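Local coordinates for NIF3-related protein (Bacillus cereus, PDB 2GX8) that is of unknown function but, as a member of the NIF3 family, binds two zinc ions at a shared site and carries a putative regulatory domain, at residues A70-I82 and K111-I123. Residues are numbered along the deposited sequence; the frame is centred on the assembly and turned at random.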
loop_
_atom_site.group_PDB
_atom_site.type_symbol
_atom_site.label_atom_id
_atom_site.label_comp_id
_atom_site.label_asym_id
_atom_site.label_seq_id
_atom_site.Cartn_x
_atom_site.Cartn_y
_atom_site.Cartn_z
ATOM N N ALA C 70 -21.301 -23.906 20.052
ATOM C CA ALA C 70 -21.270 -24.374 18.662
ATOM C C ALA C 70 -19.905 -24.202 18.042
ATOM O O ALA C 70 -19.091 -23.431 18.546
ATOM C CB ALA C 70 -22.310 -23.605 17.817
ATOM N N LEU C 71 -19.667 -24.920 16.943
ATOM C CA LEU C 71 -18.462 -24.735 16.157
ATOM C C LEU C 71 -18.846 -23.761 15.012
ATOM O O LEU C 71 -18.307 -22.650 14.907
ATOM C CB LEU C 71 -17.910 -26.078 15.661
ATOM C CG LEU C 71 -16.771 -26.033 14.626
ATOM C CD1 LEU C 71 -15.546 -25.405 15.221
ATOM C CD2 LEU C 71 -16.422 -27.405 14.077
ATOM N N ASP C 72 -19.820 -24.158 14.196
ATOM C CA ASP C 72 -20.329 -23.357 13.093
ATOM C C ASP C 72 -21.753 -22.941 13.411
ATOM O O ASP C 72 -22.536 -23.782 13.883
ATOM C CB ASP C 72 -20.353 -24.229 11.846
ATOM C CG ASP C 72 -18.988 -24.763 11.510
ATOM O OD1 ASP C 72 -18.089 -23.906 11.411
ATOM O OD2 ASP C 72 -18.799 -26.008 11.339
ATOM N N VAL C 73 -22.092 -21.663 13.188
ATOM C CA VAL C 73 -23.465 -21.253 13.392
ATOM C C VAL C 73 -24.215 -21.375 12.085
ATOM O O VAL C 73 -24.284 -20.435 11.314
ATOM C CB VAL C 73 -23.613 -19.819 13.927
ATOM C CG1 VAL C 73 -25.079 -19.503 14.159
ATOM C CG2 VAL C 73 -22.813 -19.631 15.204
ATOM N N THR C 74 -24.748 -22.555 11.816
ATOM C CA THR C 74 -25.536 -22.796 10.601
ATOM C C THR C 74 -26.978 -22.555 11.010
ATOM O O THR C 74 -27.248 -22.343 12.190
ATOM C CB THR C 74 -25.414 -24.249 10.171
ATOM O OG1 THR C 74 -25.921 -25.081 11.223
ATOM C CG2 THR C 74 -23.957 -24.606 9.955
ATOM N N GLU C 75 -27.914 -22.589 10.067
ATOM C CA GLU C 75 -29.304 -22.356 10.434
ATOM C C GLU C 75 -29.870 -23.466 11.349
ATOM O O GLU C 75 -30.615 -23.165 12.288
ATOM C CB GLU C 75 -30.196 -22.115 9.219
ATOM C CG GLU C 75 -31.476 -21.394 9.619
ATOM C CD GLU C 75 -32.292 -20.925 8.452
ATOM O OE1 GLU C 75 -31.870 -21.169 7.304
ATOM O OE2 GLU C 75 -33.356 -20.304 8.679
ATOM N N GLU C 76 -29.460 -24.719 11.105
ATOM C CA GLU C 76 -29.921 -25.860 11.893
ATOM C C GLU C 76 -29.452 -25.729 13.329
ATOM O O GLU C 76 -30.129 -26.203 14.239
ATOM C CB GLU C 76 -29.479 -27.207 11.303
ATOM C CG GLU C 76 -30.148 -27.642 9.991
ATOM C CD GLU C 76 -29.660 -26.885 8.740
ATOM O OE1 GLU C 76 -28.575 -26.255 8.777
ATOM O OE2 GLU C 76 -30.365 -26.935 7.699
ATOM N N VAL C 77 -28.291 -25.106 13.530
ATOM C CA VAL C 77 -27.758 -24.856 14.886
ATOM C C VAL C 77 -28.629 -23.806 15.610
ATOM O O VAL C 77 -28.895 -23.929 16.816
ATOM C CB VAL C 77 -26.255 -24.432 14.880
ATOM C CG1 VAL C 77 -25.832 -23.861 16.236
ATOM C CG2 VAL C 77 -25.363 -25.587 14.488
ATOM N N VAL C 78 -29.082 -22.791 14.859
ATOM C CA VAL C 78 -29.963 -21.753 15.392
ATOM C C VAL C 78 -31.334 -22.373 15.746
ATOM O O VAL C 78 -31.902 -22.044 16.793
ATOM C CB VAL C 78 -30.090 -20.506 14.445
ATOM C CG1 VAL C 78 -30.905 -19.414 15.111
ATOM C CG2 VAL C 78 -28.727 -19.921 14.113
ATOM N N ASP C 79 -31.846 -23.280 14.901
ATOM C CA ASP C 79 -33.106 -23.976 15.199
ATOM C C ASP C 79 -32.962 -24.721 16.525
ATOM O O ASP C 79 -33.920 -24.818 17.290
ATOM C CB ASP C 79 -33.499 -25.027 14.140
ATOM C CG ASP C 79 -33.920 -24.434 12.806
ATOM O OD1 ASP C 79 -34.291 -23.237 12.722
ATOM O OD2 ASP C 79 -33.903 -25.208 11.823
ATOM N N GLU C 80 -31.764 -25.256 16.777
ATOM C CA GLU C 80 -31.490 -26.031 17.991
ATOM C C GLU C 80 -31.525 -25.154 19.238
ATOM O O GLU C 80 -32.009 -25.562 20.294
ATOM C CB GLU C 80 -30.134 -26.712 17.886
ATOM C CG GLU C 80 -29.863 -27.715 18.996
ATOM C CD GLU C 80 -28.467 -28.296 18.932
ATOM O OE1 GLU C 80 -28.294 -29.464 19.353
ATOM O OE2 GLU C 80 -27.552 -27.592 18.441
ATOM N N ALA C 81 -31.011 -23.937 19.087
ATOM C CA ALA C 81 -30.972 -22.974 20.161
ATOM C C ALA C 81 -32.397 -22.541 20.530
ATOM O O ALA C 81 -32.686 -22.250 21.694
ATOM C CB ALA C 81 -30.134 -21.788 19.755
ATOM N N ILE C 82 -33.280 -22.518 19.535
ATOM C CA ILE C 82 -34.682 -22.166 19.739
ATOM C C ILE C 82 -35.447 -23.316 20.425
ATOM O O ILE C 82 -36.351 -23.069 21.260
ATOM C CB ILE C 82 -35.323 -21.727 18.399
ATOM C CG1 ILE C 82 -34.547 -20.547 17.843
ATOM C CG2 ILE C 82 -36.766 -21.311 18.557
ATOM C CD1 ILE C 82 -34.987 -20.130 16.486
ATOM N N LYS C 111 -30.524 -15.364 5.988
ATOM C CA LYS C 111 -31.582 -16.025 6.736
ATOM C C LYS C 111 -31.121 -16.471 8.129
ATOM O O LYS C 111 -31.934 -16.603 9.036
ATOM C CB LYS C 111 -32.068 -17.262 5.975
ATOM C CG LYS C 111 -32.980 -17.009 4.805
ATOM C CD LYS C 111 -33.332 -18.334 4.176
ATOM C CE LYS C 111 -34.526 -18.191 3.272
ATOM N NZ LYS C 111 -34.360 -17.031 2.387
ATOM N N ILE C 112 -29.831 -16.721 8.295
ATOM C CA ILE C 112 -29.291 -17.127 9.602
ATOM C C ILE C 112 -29.276 -15.919 10.507
ATOM O O ILE C 112 -29.739 -15.979 11.645
ATOM C CB ILE C 112 -27.846 -17.684 9.503
ATOM C CG1 ILE C 112 -27.818 -18.958 8.656
ATOM C CG2 ILE C 112 -27.319 -18.012 10.910
ATOM C CD1 ILE C 112 -26.423 -19.458 8.331
ATOM N N ILE C 113 -28.753 -14.813 9.988
ATOM C CA ILE C 113 -28.712 -13.541 10.730
ATOM C C ILE C 113 -30.139 -13.101 11.088
ATOM O O ILE C 113 -30.411 -12.662 12.212
ATOM C CB ILE C 113 -28.002 -12.474 9.875
ATOM C CG1 ILE C 113 -26.540 -12.893 9.658
ATOM C CG2 ILE C 113 -28.016 -11.116 10.542
ATOM C CD1 ILE C 113 -25.843 -12.013 8.680
ATOM N N GLU C 114 -31.047 -13.243 10.125
ATOM C CA GLU C 114 -32.478 -12.895 10.315
ATOM C C GLU C 114 -33.117 -13.758 11.399
ATOM O O GLU C 114 -33.840 -13.258 12.267
ATOM C CB GLU C 114 -33.231 -13.091 8.998
ATOM C CG GLU C 114 -34.736 -12.876 9.086
ATOM C CD GLU C 114 -35.456 -13.136 7.766
ATOM O OE1 GLU C 114 -35.172 -14.179 7.145
ATOM O OE2 GLU C 114 -36.314 -12.310 7.364
ATOM N N LYS C 115 -32.858 -15.058 11.347
ATOM C CA LYS C 115 -33.400 -15.973 12.339
ATOM C C LYS C 115 -32.881 -15.616 13.745
ATOM O O LYS C 115 -33.657 -15.620 14.707
ATOM C CB LYS C 115 -33.111 -17.419 11.947
ATOM C CG LYS C 115 -33.644 -18.457 12.916
ATOM C CD LYS C 115 -33.728 -19.871 12.293
ATOM C CE LYS C 115 -34.982 -19.988 11.416
ATOM N NZ LYS C 115 -35.125 -21.305 10.747
ATOM N N CYS C 116 -31.596 -15.264 13.847
ATOM C CA CYS C 116 -30.978 -14.833 15.125
ATOM C C CYS C 116 -31.577 -13.541 15.622
ATOM O O CYS C 116 -31.923 -13.411 16.802
ATOM C CB CYS C 116 -29.476 -14.609 14.962
ATOM S SG CYS C 116 -28.527 -16.067 14.644
ATOM N N ILE C 117 -31.685 -12.563 14.733
ATOM C CA ILE C 117 -32.270 -11.283 15.133
ATOM C C ILE C 117 -33.741 -11.369 15.505
ATOM O O ILE C 117 -34.130 -10.843 16.540
ATOM C CB ILE C 117 -32.016 -10.163 14.104
ATOM C CG1 ILE C 117 -30.567 -9.679 14.251
ATOM C CG2 ILE C 117 -32.989 -8.989 14.331
ATOM C CD1 ILE C 117 -30.240 -8.452 13.429
ATOM N N LYS C 118 -34.557 -12.033 14.697
ATOM C CA LYS C 118 -35.982 -12.168 15.002
ATOM C C LYS C 118 -36.273 -12.914 16.299
ATOM O O LYS C 118 -37.295 -12.690 16.951
ATOM C CB LYS C 118 -36.734 -12.847 13.857
ATOM C CG LYS C 118 -36.907 -11.976 12.651
ATOM C CD LYS C 118 -37.918 -12.547 11.713
ATOM C CE LYS C 118 -38.006 -11.693 10.463
ATOM N NZ LYS C 118 -39.141 -12.117 9.584
ATOM N N ASN C 119 -35.360 -13.795 16.674
ATOM C CA ASN C 119 -35.535 -14.608 17.862
ATOM C C ASN C 119 -34.720 -14.161 19.053
ATOM O O ASN C 119 -34.544 -14.938 19.987
ATOM C CB ASN C 119 -35.250 -16.068 17.516
ATOM C CG ASN C 119 -36.336 -16.666 16.649
ATOM O OD1 ASN C 119 -37.447 -16.952 17.132
ATOM N ND2 ASN C 119 -36.032 -16.869 15.366
ATOM N N ASP C 120 -34.232 -12.917 19.018
ATOM C CA ASP C 120 -33.434 -12.346 20.120
ATOM C C ASP C 120 -32.291 -13.276 20.562
ATOM O O ASP C 120 -32.078 -13.463 21.765
ATOM C CB ASP C 120 -34.320 -11.989 21.333
ATOM C CG ASP C 120 -35.347 -10.916 21.025
ATOM O OD1 ASP C 120 -35.205 -10.276 19.976
ATOM O OD2 ASP C 120 -36.291 -10.683 21.849
ATOM N N ILE C 121 -31.575 -13.863 19.595
ATOM C CA ILE C 121 -30.466 -14.757 19.913
ATOM C C ILE C 121 -29.134 -14.054 19.741
ATOM O O ILE C 121 -28.853 -13.549 18.664
ATOM C CB ILE C 121 -30.461 -16.011 19.048
ATOM C CG1 ILE C 121 -31.710 -16.841 19.347
ATOM C CG2 ILE C 121 -29.177 -16.853 19.311
ATOM C CD1 ILE C 121 -31.765 -18.099 18.504
ATOM N N ALA C 122 -28.333 -14.023 20.812
ATOM C CA ALA C 122 -27.042 -13.383 20.796
ATOM C C ALA C 122 -26.023 -14.370 20.239
ATOM O O ALA C 122 -26.086 -15.560 20.526
ATOM C CB ALA C 122 -26.662 -12.942 22.182
ATOM N N ILE C 123 -25.113 -13.867 19.412
ATOM C CA ILE C 123 -24.086 -14.686 18.790
ATOM C C ILE C 123 -22.741 -14.110 19.229
ATOM O O ILE C 123 -22.425 -12.947 18.972
ATOM C CB ILE C 123 -24.212 -14.675 17.261
ATOM C CG1 ILE C 123 -25.576 -15.215 16.812
ATOM C CG2 ILE C 123 -23.059 -15.484 16.589
ATOM C CD1 ILE C 123 -25.820 -16.648 17.228
#
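The flat amide of N119 presents one face to the methyl tip of I82, whose CD1 lies 3.6 Å from ND2; at the edge, ND2 donates almost in the amide plane to K115 O, fixing the rotation of the amide. Two carboxylates meet the ammonium of K115 differently. D79 offers the edge of its group, the syn lone pair of OD1 accepting from K115 NZ at 2.9 Å, whereas E75 is approached from above its plane, NZ standing 2.9 Å from OE2 and 37° out of the plane. One lysine thus bridges two acids a helical turn apart, which probably stabilises its positive charge. The chain reaches them by leaving with CG anti to the backbone N (chi1 -180°) and bending at chi3, a knob seated among E75, V78, D79 and I82, with its CG 3.6 Å from V78 CG1. Beneath these charged groups V78 forks: CG1 also meets I121 CD1 at 3.7 Å, while CG2 rests near C116 SG and 4.0 Å from I112 CG2. I112 CD1 reaches the V73 carbonyl in the loop before the helix, where the N-cap T74 accepts weakly from V77 N through OG1. The principle illustrated is two successive beta-alpha-beta crossovers setting helices 75-82 and 111-118 nearly parallel (axes 13° and 9.8 Å apart) against the sheet: V73 and A81 rest on A91 and I89 of strand 88-91, and I123, on the adjacent strand, touches I89.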